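Local coordinates for protein 2,3-dihydroxybenzoate-AMP ligase (Bacillus subtilis, PDB 1MDB) that belongs to the ANL superfamily of AMP-binding enzymes and holds adenosine monophosphate and 2,3-dihydroxy-benzoic acid in this model, at residues Gly335-Thr340 with Lys355-Tyr360; Pro359-Arg364 with Gly385-Arg390; Gly379-Arg384 with Asp413-Thr418. All coordinates share one frame; numbering follows the deposited sequence.

Interaction 1 of 3, residues Gly335-Thr340 with Lys355-Tyr360; sequences GLVNYT and KPMSPY
Asn-338 turns its amide oxygen against a proline nitrogen. OD1 of Asn-338 lies 2.9 Å from N of Pro-356, which has no hydrogen to share, so this is not a hydrogen bond. The same oxygen also meets a ring carbon, with Asn-338 OD1 3.1 Å from Pro-356 CD. The two residues form the non-hydrogen-bonded pair of a short antiparallel bridge. Here strand 355-356 joins strand 337-339 at one margin of the large mixed sheet of the AMP-binding domain. Asn-338 CG lies beside its backbone N (chi1 -55°), and from there OD1 reaches Pro-356. The amide nitrogen, ND2, hydrogen-bonds to Phe-330 O on the neighbouring strand 325-331. That bond fixes the rotation of the amide, with OD1 turned to the proline.

Three backbone bonds join the segments. Met-357 N donates to Val-337 O at 3.2 Å. Lys-355 N also bonds Tyr-339 O, from well above the carbonyl plane. The return bond, Tyr-339 N to Lys-355 O, is weak.

The side chains of Tyr-339 and Met-357 run alongside each other and point the same way. SD of Met-357 sits at the ring edge, 3.8 Å from Tyr-339 CE1, a Met-aromatic contact. The ring is anchored at its tip, where Tyr-339 OH hydrogen-bonds Ser-214 OG of helix 204-218. Met-357 CG lies between its own N and carbonyl carbon (chi1 77°), and the chain is extended beyond it. This carries the methyl group across to Val-337, with Met-357 CE 3.7 Å from Val-337 CB. Val-337 in turn touches 2,3-dihydroxy-benzoic acid, so the methionine lies in a second shell behind that residue. Next to the proline ring, Leu-336 CD1 rests 4.1 Å from Pro-356 CB.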
loop_
_atom_site.group_PDB
_atom_site.type_symbol
_atom_site.label_atom_id
_atom_site.label_comp_id
_atom_site.label_asym_id
_atom_site.label_seq_id
_atom_site.Cartn_x
_atom_site.Cartn_y
_atom_site.Cartn_z
ATOM N N GLY A 335 1.395 2.257 -10.227
ATOM C CA GLY A 335 1.078 1.252 -11.223
ATOM C C GLY A 335 1.610 -0.134 -10.954
ATOM O O GLY A 335 1.014 -0.912 -10.203
ATOM N N LEU A 336 2.749 -0.426 -11.572
ATOM C CA LEU A 336 3.415 -1.714 -11.483
ATOM C C LEU A 336 3.354 -2.485 -10.172
ATOM O O LEU A 336 3.651 -1.951 -9.103
ATOM C CB LEU A 336 4.887 -1.562 -11.882
ATOM C CG LEU A 336 5.678 -2.875 -11.918
ATOM C CD1 LEU A 336 5.086 -3.785 -12.988
ATOM C CD2 LEU A 336 7.148 -2.602 -12.217
ATOM N N VAL A 337 2.988 -3.761 -10.274
ATOM C CA VAL A 337 2.935 -4.644 -9.119
ATOM C C VAL A 337 3.620 -5.956 -9.495
ATOM O O VAL A 337 3.303 -6.561 -10.523
ATOM C CB VAL A 337 1.492 -4.942 -8.679
ATOM C CG1 VAL A 337 1.506 -5.962 -7.540
ATOM C CG2 VAL A 337 0.808 -3.660 -8.220
ATOM N N ASN A 338 4.561 -6.382 -8.658
ATOM C CA ASN A 338 5.317 -7.611 -8.879
ATOM C C ASN A 338 5.051 -8.632 -7.778
ATOM O O ASN A 338 4.978 -8.276 -6.594
ATOM C CB ASN A 338 6.820 -7.307 -8.900
ATOM C CG ASN A 338 7.187 -6.255 -9.914
ATOM O OD1 ASN A 338 7.221 -6.519 -11.117
ATOM N ND2 ASN A 338 7.454 -5.040 -9.435
ATOM N N TYR A 339 4.936 -9.903 -8.156
ATOM C CA TYR A 339 4.695 -10.961 -7.172
ATOM C C TYR A 339 5.557 -12.191 -7.422
ATOM O O TYR A 339 5.869 -12.513 -8.565
ATOM C CB TYR A 339 3.249 -11.486 -7.221
ATOM C CG TYR A 339 2.104 -10.510 -7.059
ATOM C CD1 TYR A 339 1.627 -9.779 -8.144
ATOM C CD2 TYR A 339 1.430 -10.392 -5.836
ATOM C CE1 TYR A 339 0.499 -8.963 -8.020
ATOM C CE2 TYR A 339 0.305 -9.577 -5.704
ATOM C CZ TYR A 339 -0.155 -8.870 -6.797
ATOM O OH TYR A 339 -1.274 -8.081 -6.677
ATOM N N THR A 340 5.942 -12.881 -6.355
ATOM C CA THR A 340 6.642 -14.142 -6.537
ATOM C C THR A 340 5.424 -15.029 -6.808
ATOM O O THR A 340 4.348 -14.788 -6.243
ATOM C CB THR A 340 7.351 -14.623 -5.253
ATOM O OG1 THR A 340 6.445 -14.569 -4.146
ATOM C CG2 THR A 340 8.569 -13.763 -4.967
ATOM N N LYS A 355 8.014 -10.801 -10.179
ATOM C CA LYS A 355 8.149 -10.321 -11.557
ATOM C C LYS A 355 6.823 -9.677 -11.954
ATOM O O LYS A 355 5.780 -10.033 -11.420
ATOM C CB LYS A 355 8.484 -11.481 -12.512
ATOM C CG LYS A 355 7.415 -12.562 -12.615
ATOM C CD LYS A 355 7.826 -13.683 -13.577
ATOM C CE LYS A 355 6.768 -14.794 -13.618
ATOM N NZ LYS A 355 7.195 -16.016 -14.375
ATOM N N PRO A 356 6.842 -8.716 -12.894
ATOM C CA PRO A 356 5.593 -8.062 -13.306
ATOM C C PRO A 356 4.409 -9.014 -13.432
ATOM O O PRO A 356 4.545 -10.121 -13.956
ATOM C CB PRO A 356 5.971 -7.412 -14.627
ATOM C CG PRO A 356 7.389 -6.993 -14.368
ATOM C CD PRO A 356 7.986 -8.198 -13.667
ATOM N N MET A 357 3.247 -8.580 -12.952
ATOM C CA MET A 357 2.052 -9.417 -13.011
ATOM C C MET A 357 1.388 -9.424 -14.386
ATOM O O MET A 357 0.639 -10.346 -14.707
ATOM C CB MET A 357 1.027 -8.976 -11.954
ATOM C CG MET A 357 0.238 -7.716 -12.282
ATOM S SD MET A 357 -1.101 -7.444 -11.060
ATOM C CE MET A 357 -1.292 -5.621 -11.093
ATOM N N SER A 358 1.665 -8.408 -15.195
ATOM C CA SER A 358 1.075 -8.312 -16.527
ATOM C C SER A 358 2.071 -8.606 -17.637
ATOM O O SER A 358 3.239 -8.238 -17.542
ATOM C CB SER A 358 0.500 -6.916 -16.755
ATOM O OG SER A 358 0.111 -6.745 -18.107
ATOM N N PRO A 359 1.615 -9.273 -18.710
ATOM C CA PRO A 359 2.484 -9.607 -19.844
ATOM C C PRO A 359 2.872 -8.328 -20.570
ATOM O O PRO A 359 3.851 -8.295 -21.314
ATOM C CB PRO A 359 1.592 -10.488 -20.719
ATOM C CG PRO A 359 0.609 -11.070 -19.751
ATOM C CD PRO A 359 0.288 -9.888 -18.878
ATOM N N TYR A 360 2.092 -7.273 -20.348
ATOM C CA TYR A 360 2.346 -6.003 -21.002
ATOM C C TYR A 360 3.093 -4.975 -20.153
ATOM O O TYR A 360 3.308 -3.845 -20.594
ATOM C CB TYR A 360 1.032 -5.417 -21.520
ATOM C CG TYR A 360 0.270 -6.368 -22.419
ATOM C CD1 TYR A 360 -0.633 -7.289 -21.888
ATOM C CD2 TYR A 360 0.469 -6.363 -23.802
ATOM C CE1 TYR A 360 -1.326 -8.181 -22.710
ATOM C CE2 TYR A 360 -0.215 -7.251 -24.633
ATOM C CZ TYR A 360 -1.111 -8.158 -24.080
ATOM O OH TYR A 360 -1.793 -9.039 -24.890
#

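Interaction 2 of 3, residues Pro359-Arg364 with Gly385-Arg390; sequences PYDESR and GPYTIR
Asp-361 and Tyr-387 make the one direct hydrogen bond between these segments. Tyr-387 OH donates to Asp-361 OD2 at 2.5 Å, which is very short, so its exact length deserves caution. The carboxylate oxygen comes in at the ring edge, near the ring plane. The carboxylate itself is turned 74° from the ring. Both polar atoms have a further partner: Asp-361 OD2 also bonds Ser-358 N, and Tyr-387 OH also bonds Val-337 N. The phenol is thus gripped from two parts of the chain. Tyr-387 CG lies between its backbone N and carbonyl carbon (chi1 63°), a position that brings the phenol end to Asp-361.

A water carries the second polar link. It donates to Asp-361 OD1 at 3.2 Å and lies 2.5 Å from Thr-388 OG1. That hydroxyl also has a weak bond with Leu-336 N.

The apolar contact is small and involves the exposed Tyr-360. Tyr-360 CB rests 3.6 Å from Pro-386 CG, while the rest of the tyrosine leads away. Pro-386 also packs on Tyr-209 and Tyr-16.

At the backbone, the two segments come close where Gly-385, without a side chain, passes Asp-361. Their CA atoms are 4.5 Å apart. Gly-385 O accepts a hydrogen bond from Trp-8 NE1, and Pro-386 O one from Trp-22 NE1.

Residues Gly-385 to Thr-388 form a type I beta turn. It follows directly on strand 379-384, whose antiparallel partner 362-366 starts just after Asp-361. The contact is therefore a turn packed at the end of an antiparallel strand pair, in the AMP-binding domain.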
loop_
_atom_site.group_PDB
_atom_site.type_symbol
_atom_site.label_atom_id
_atom_site.label_comp_id
_atom_site.label_asym_id
_atom_site.label_seq_id
_atom_site.Cartn_x
_atom_site.Cartn_y
_atom_site.Cartn_z
ATOM N N PRO A 359 1.615 -9.273 -18.710
ATOM C CA PRO A 359 2.484 -9.607 -19.844
ATOM C C PRO A 359 2.872 -8.328 -20.570
ATOM O O PRO A 359 3.851 -8.295 -21.314
ATOM C CB PRO A 359 1.592 -10.488 -20.719
ATOM C CG PRO A 359 0.609 -11.070 -19.751
ATOM C CD PRO A 359 0.288 -9.888 -18.878
ATOM N N TYR A 360 2.092 -7.273 -20.348
ATOM C CA TYR A 360 2.346 -6.003 -21.002
ATOM C C TYR A 360 3.093 -4.975 -20.153
ATOM O O TYR A 360 3.308 -3.845 -20.594
ATOM C CB TYR A 360 1.032 -5.417 -21.520
ATOM C CG TYR A 360 0.270 -6.368 -22.419
ATOM C CD1 TYR A 360 -0.633 -7.289 -21.888
ATOM C CD2 TYR A 360 0.469 -6.363 -23.802
ATOM C CE1 TYR A 360 -1.326 -8.181 -22.710
ATOM C CE2 TYR A 360 -0.215 -7.251 -24.633
ATOM C CZ TYR A 360 -1.111 -8.158 -24.080
ATOM O OH TYR A 360 -1.793 -9.039 -24.890
ATOM N N ASP A 361 3.479 -5.361 -18.937
ATOM C CA ASP A 361 4.246 -4.469 -18.069
ATOM C C ASP A 361 5.655 -4.370 -18.655
ATOM O O ASP A 361 6.300 -5.384 -18.900
ATOM C CB ASP A 361 4.357 -5.029 -16.640
ATOM C CG ASP A 361 3.181 -4.636 -15.749
ATOM O OD1 ASP A 361 2.777 -3.458 -15.780
ATOM O OD2 ASP A 361 2.674 -5.506 -15.005
ATOM N N GLU A 362 6.124 -3.153 -18.890
ATOM C CA GLU A 362 7.463 -2.944 -19.423
ATOM C C GLU A 362 8.384 -2.431 -18.320
ATOM O O GLU A 362 8.067 -1.451 -17.643
ATOM C CB GLU A 362 7.426 -1.922 -20.554
ATOM C CG GLU A 362 6.926 -2.461 -21.869
ATOM C CD GLU A 362 6.698 -1.356 -22.873
ATOM O OE1 GLU A 362 5.625 -0.715 -22.820
ATOM O OE2 GLU A 362 7.601 -1.117 -23.705
ATOM N N SER A 363 9.521 -3.093 -18.144
ATOM C CA SER A 363 10.479 -2.691 -17.132
ATOM C C SER A 363 11.851 -2.402 -17.731
ATOM O O SER A 363 12.311 -3.100 -18.635
ATOM C CB SER A 363 10.612 -3.781 -16.064
ATOM O OG SER A 363 9.455 -3.841 -15.246
ATOM N N ARG A 364 12.498 -1.362 -17.226
ATOM C CA ARG A 364 13.830 -1.012 -17.686
ATOM C C ARG A 364 14.698 -0.610 -16.506
ATOM O O ARG A 364 14.232 0.046 -15.571
ATOM C CB ARG A 364 13.756 0.096 -18.738
ATOM C CG ARG A 364 13.004 -0.379 -19.973
ATOM C CD ARG A 364 13.187 0.496 -21.196
ATOM N NE ARG A 364 12.461 -0.068 -22.334
ATOM C CZ ARG A 364 12.441 0.459 -23.553
ATOM N NH1 ARG A 364 13.111 1.575 -23.807
ATOM N NH2 ARG A 364 11.748 -0.131 -24.519
ATOM N N GLY A 385 3.146 0.532 -18.486
ATOM C CA GLY A 385 2.171 -0.502 -18.770
ATOM C C GLY A 385 0.701 -0.112 -18.733
ATOM O O GLY A 385 0.366 1.067 -18.601
ATOM N N PRO A 386 -0.202 -1.106 -18.839
ATOM C CA PRO A 386 -1.671 -1.000 -18.843
ATOM C C PRO A 386 -2.303 -0.403 -17.591
ATOM O O PRO A 386 -3.391 0.176 -17.660
ATOM C CB PRO A 386 -2.132 -2.448 -19.040
ATOM C CG PRO A 386 -0.976 -3.117 -19.673
ATOM C CD PRO A 386 0.204 -2.517 -18.953
ATOM N N TYR A 387 -1.642 -0.571 -16.450
ATOM C CA TYR A 387 -2.176 -0.058 -15.196
ATOM C C TYR A 387 -1.178 0.813 -14.429
ATOM O O TYR A 387 -1.229 0.904 -13.198
ATOM C CB TYR A 387 -2.660 -1.227 -14.330
ATOM C CG TYR A 387 -1.556 -2.179 -13.937
ATOM C CD1 TYR A 387 -0.912 -2.051 -12.711
ATOM C CD2 TYR A 387 -1.114 -3.175 -14.816
ATOM C CE1 TYR A 387 0.145 -2.880 -12.366
ATOM C CE2 TYR A 387 -0.045 -4.011 -14.480
ATOM C CZ TYR A 387 0.578 -3.855 -13.256
ATOM O OH TYR A 387 1.640 -4.658 -12.899
ATOM N N THR A 388 -0.272 1.445 -15.172
ATOM C CA THR A 388 0.719 2.350 -14.612
ATOM C C THR A 388 0.377 3.721 -15.182
ATOM O O THR A 388 0.312 3.889 -16.396
ATOM C CB THR A 388 2.153 1.958 -15.032
ATOM O OG1 THR A 388 2.489 0.692 -14.447
ATOM C CG2 THR A 388 3.161 3.014 -14.565
ATOM N N ILE A 389 0.129 4.690 -14.305
ATOM C CA ILE A 389 -0.236 6.038 -14.727
ATOM C C ILE A 389 0.817 6.683 -15.613
ATOM O O ILE A 389 1.966 6.260 -15.641
ATOM C CB ILE A 389 -0.461 6.977 -13.509
ATOM C CG1 ILE A 389 0.876 7.260 -12.816
ATOM C CG2 ILE A 389 -1.457 6.337 -12.530
ATOM C CD1 ILE A 389 0.764 8.145 -11.583
ATOM N N ARG A 390 0.410 7.719 -16.332
ATOM C CA ARG A 390 1.317 8.453 -17.206
ATOM C C ARG A 390 1.598 9.832 -16.622
ATOM O O ARG A 390 2.256 10.658 -17.251
ATOM C CB ARG A 390 0.707 8.604 -18.601
ATOM C CG ARG A 390 0.704 7.326 -19.425
ATOM C CD ARG A 390 2.090 6.714 -19.450
ATOM N NE ARG A 390 2.212 5.673 -20.465
ATOM C CZ ARG A 390 2.492 5.899 -21.746
ATOM N NH1 ARG A 390 2.688 7.137 -22.186
ATOM N NH2 ARG A 390 2.578 4.882 -22.586
HETATM O O HOH W 1 4.282 -0.687 -15.564
#

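Interaction 3 of 3, residues Gly379-Arg384 with Asp413-Thr418; sequences GHLLTR and DIVRLT. With AMP (adenosine monophosphate), chain D; SO4 (sulfate ion), chain C.
Ile-414 and His-380 stand side by side and point the same way. The terminal methyl of the isoleucine meets the imidazole, with Ile-414 CD1 3.3 Å from His-380 ND1. The far nitrogen of the ring, His-380 NE2, hydrogen-bonds Asp-368 OD1, which fixes the ring's outer end.

On the other face, Leu-381 and Val-415 meet at a slant. Val-415 CG2 touches Leu-381 CB at 3.8 Å. This branch lies between the backbone N and the carbonyl carbon, while CG1 is anti to the carbonyl carbon (chi1 -46°). Leu-381 also packs on Phe-330 of strand 325-331, and Val-415 on Val-365 of strand 362-366.

The two strands are the inner pair of a four-stranded antiparallel sheet. Gly-379 and Val-415 form a hydrogen-bonded pair. Gly-379 N donates to Val-415 O, and Val-415 N returns the bond to Gly-379 O, each at 2.8 Å. Leu-381 N adds a third bond to Asp-413 O at 3.0 Å. The short strand axes are 95° apart, far from the 180° of a flat antiparallel pair. Strand 379-384 still goes on pairing, with Thr-411 and Tyr-409 further back along the other strand.

Asp-413 turns its carboxylate to the ribose of adenosine monophosphate. O3' of the nucleotide donates to Asp-413 OD1 at 2.6 Å. The approach of OD2 to the other ribose hydroxyl is too close in the model, and its detail is doubtful. OD2 also forms a salt bridge with Arg-428, and OD1 hydrogen-bonds Thr-411 OG1. An aspartate that holds the ribose hydroxyls is a known feature of the ANL family. At the far end of the segment, Thr-418 OG1 donates to O3 of a sulfate ion, probably from the crystallisation liquor, at 2.8 Å.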
loop_
_atom_site.group_PDB
_atom_site.type_symbol
_atom_site.label_atom_id
_atom_site.label_comp_id
_atom_site.label_asym_id
_atom_site.label_seq_id
_atom_site.Cartn_x
_atom_site.Cartn_y
_atom_site.Cartn_z
ATOM N N GLY A 379 20.594 -0.994 -11.172
ATOM C CA GLY A 379 20.340 0.354 -11.637
ATOM C C GLY A 379 18.969 0.878 -11.256
ATOM O O GLY A 379 18.269 0.296 -10.426
ATOM N N HIS A 380 18.598 1.993 -11.871
ATOM C CA HIS A 380 17.320 2.641 -11.645
ATOM C C HIS A 380 16.196 1.916 -12.384
ATOM O O HIS A 380 16.317 1.591 -13.565
ATOM C CB HIS A 380 17.394 4.094 -12.120
ATOM C CG HIS A 380 18.364 4.928 -11.349
ATOM N ND1 HIS A 380 18.053 5.501 -10.136
ATOM C CD2 HIS A 380 19.645 5.280 -11.615
ATOM C CE1 HIS A 380 19.096 6.176 -9.688
ATOM N NE2 HIS A 380 20.076 6.058 -10.566
ATOM N N LEU A 381 15.097 1.673 -11.684
ATOM C CA LEU A 381 13.968 0.986 -12.286
ATOM C C LEU A 381 12.932 1.931 -12.862
ATOM O O LEU A 381 12.415 2.809 -12.167
ATOM C CB LEU A 381 13.282 0.076 -11.262
ATOM C CG LEU A 381 11.979 -0.595 -11.727
ATOM C CD1 LEU A 381 12.275 -1.609 -12.823
ATOM C CD2 LEU A 381 11.305 -1.286 -10.550
ATOM N N LEU A 382 12.643 1.752 -14.145
ATOM C CA LEU A 382 11.620 2.528 -14.820
ATOM C C LEU A 382 10.605 1.487 -15.261
ATOM O O LEU A 382 10.956 0.323 -15.476
ATOM C CB LEU A 382 12.185 3.287 -16.018
ATOM C CG LEU A 382 13.081 4.469 -15.649
ATOM C CD1 LEU A 382 14.500 3.975 -15.406
ATOM C CD2 LEU A 382 13.070 5.487 -16.771
ATOM N N THR A 383 9.346 1.886 -15.378
ATOM C CA THR A 383 8.317 0.937 -15.757
ATOM C C THR A 383 7.205 1.626 -16.541
ATOM O O THR A 383 7.003 2.837 -16.419
ATOM C CB THR A 383 7.753 0.246 -14.500
ATOM O OG1 THR A 383 7.089 -0.968 -14.872
ATOM C CG2 THR A 383 6.776 1.161 -13.780
ATOM N N ARG A 384 6.487 0.843 -17.338
ATOM C CA ARG A 384 5.424 1.360 -18.196
ATOM C C ARG A 384 4.444 0.237 -18.533
ATOM O O ARG A 384 4.859 -0.889 -18.825
ATOM C CB ARG A 384 6.076 1.924 -19.461
ATOM C CG ARG A 384 5.161 2.473 -20.529
ATOM C CD ARG A 384 5.944 3.475 -21.376
ATOM N NE ARG A 384 5.594 3.463 -22.796
ATOM C CZ ARG A 384 6.203 2.721 -23.721
ATOM N NH1 ARG A 384 7.203 1.910 -23.390
ATOM N NH2 ARG A 384 5.822 2.805 -24.987
ATOM N N ASP A 413 13.299 3.236 -7.324
ATOM C CA ASP A 413 13.949 2.080 -6.717
ATOM C C ASP A 413 15.205 1.666 -7.475
ATOM O O ASP A 413 15.299 1.846 -8.692
ATOM C CB ASP A 413 12.986 0.895 -6.666
ATOM C CG ASP A 413 11.723 1.213 -5.892
ATOM O OD1 ASP A 413 10.648 1.337 -6.520
ATOM O OD2 ASP A 413 11.819 1.358 -4.658
ATOM N N ILE A 414 16.180 1.139 -6.743
ATOM C CA ILE A 414 17.401 0.646 -7.356
ATOM C C ILE A 414 17.230 -0.874 -7.323
ATOM O O ILE A 414 17.067 -1.471 -6.250
ATOM C CB ILE A 414 18.666 1.036 -6.554
ATOM C CG1 ILE A 414 18.782 2.561 -6.446
ATOM C CG2 ILE A 414 19.902 0.478 -7.244
ATOM C CD1 ILE A 414 18.677 3.304 -7.770
ATOM N N VAL A 415 17.255 -1.497 -8.498
ATOM C CA VAL A 415 17.063 -2.943 -8.588
ATOM C C VAL A 415 17.951 -3.570 -9.662
ATOM O O VAL A 415 18.656 -2.875 -10.396
ATOM C CB VAL A 415 15.598 -3.272 -8.961
ATOM C CG1 VAL A 415 14.630 -2.445 -8.113
ATOM C CG2 VAL A 415 15.361 -2.978 -10.443
ATOM N N ARG A 416 17.904 -4.894 -9.740
ATOM C CA ARG A 416 18.642 -5.643 -10.747
ATOM C C ARG A 416 17.633 -6.673 -11.242
ATOM O O ARG A 416 16.695 -7.015 -10.520
ATOM C CB ARG A 416 19.869 -6.335 -10.141
ATOM C CG ARG A 416 19.616 -7.736 -9.606
ATOM C CD ARG A 416 20.843 -8.295 -8.907
ATOM N NE ARG A 416 20.675 -9.707 -8.582
ATOM C CZ ARG A 416 20.770 -10.210 -7.356
ATOM N NH1 ARG A 416 21.036 -9.412 -6.331
ATOM N NH2 ARG A 416 20.591 -11.510 -7.156
ATOM N N LEU A 417 17.805 -7.155 -12.467
ATOM C CA LEU A 417 16.876 -8.131 -13.019
ATOM C C LEU A 417 17.461 -9.527 -13.051
ATOM O O LEU A 417 18.654 -9.712 -13.297
ATOM C CB LEU A 417 16.457 -7.734 -14.436
ATOM C CG LEU A 417 15.688 -6.428 -14.635
ATOM C CD1 LEU A 417 15.428 -6.228 -16.120
ATOM C CD2 LEU A 417 14.373 -6.465 -13.858
ATOM N N THR A 418 16.608 -10.511 -12.799
ATOM C CA THR A 418 17.018 -11.905 -12.804
ATOM C C THR A 418 16.851 -12.472 -14.222
ATOM O O THR A 418 16.366 -11.786 -15.128
ATOM C CB THR A 418 16.176 -12.722 -11.801
ATOM O OG1 THR A 418 16.993 -13.738 -11.216
ATOM C CG2 THR A 418 14.995 -13.383 -12.493
HETATM P P AMP D . 3.363 2.574 -2.337
HETATM O O1P AMP D . 2.632 3.328 -3.416
HETATM O O2P AMP D . 3.197 3.139 -0.966
HETATM O O3P AMP D . 3.067 1.097 -2.377
HETATM O "O5'" AMP D . 4.988 2.761 -2.580
HETATM C "C5'" AMP D . 5.710 2.049 -3.626
HETATM C "C4'" AMP D . 7.209 2.038 -3.299
HETATM O "O4'" AMP D . 7.324 1.275 -2.113
HETATM C "C3'" AMP D . 8.081 1.310 -4.279
HETATM O "O3'" AMP D . 8.462 2.139 -5.374
HETATM C "C2'" AMP D . 9.244 0.854 -3.408
HETATM O "O2'" AMP D . 10.255 1.879 -3.292
HETATM C "C1'" AMP D . 8.542 0.546 -2.109
HETATM N N9 AMP D . 8.293 -1.124 -2.079
HETATM C C8 AMP D . 7.070 -1.703 -2.085
HETATM N N7 AMP D . 7.155 -3.029 -2.018
HETATM C C5 AMP D . 8.454 -3.264 -1.972
HETATM C C6 AMP D . 9.049 -4.517 -1.879
HETATM N N6 AMP D . 8.348 -5.649 -1.816
HETATM N N1 AMP D . 10.423 -4.529 -1.844
HETATM C C2 AMP D . 11.177 -3.394 -1.897
HETATM N N3 AMP D . 10.597 -2.188 -1.981
HETATM C C4 AMP D . 9.220 -2.099 -2.018
HETATM S S SO4 C . 20.398 -14.314 -12.007
HETATM O O1 SO4 C . 20.247 -14.155 -10.547
HETATM O O2 SO4 C . 21.501 -15.253 -12.289
HETATM O O3 SO4 C . 19.144 -14.844 -12.575
HETATM O O4 SO4 C . 20.699 -13.003 -12.619
#

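Interactions 1 and 2 are about 8 Å apart between centres, share Pro-359 and Tyr-360, and meet directly. Tyr-387 OH lies 3.1 Å from Val-337 N, and Met-357 CE packs 3.3 Å from Tyr-387 CE1. Interaction 3 is about 13 Å from each by centres. It joins interaction 2 through neighbouring strands 362-366 and 379-384, with Leu-382 N 2.7 Å from Arg-364 O. Interactions 1 and 3 touch in packing, Leu-336 CD2 to Thr-383 OG1 at 3.1 Å. Val-337 of interaction 1 lines the 2,3-dihydroxy-benzoic acid pocket. The Tyr-387 side chain of interaction 2 is about 8 Å from that ligand, and Asp-413 of interaction 3 reaches adenosine monophosphate.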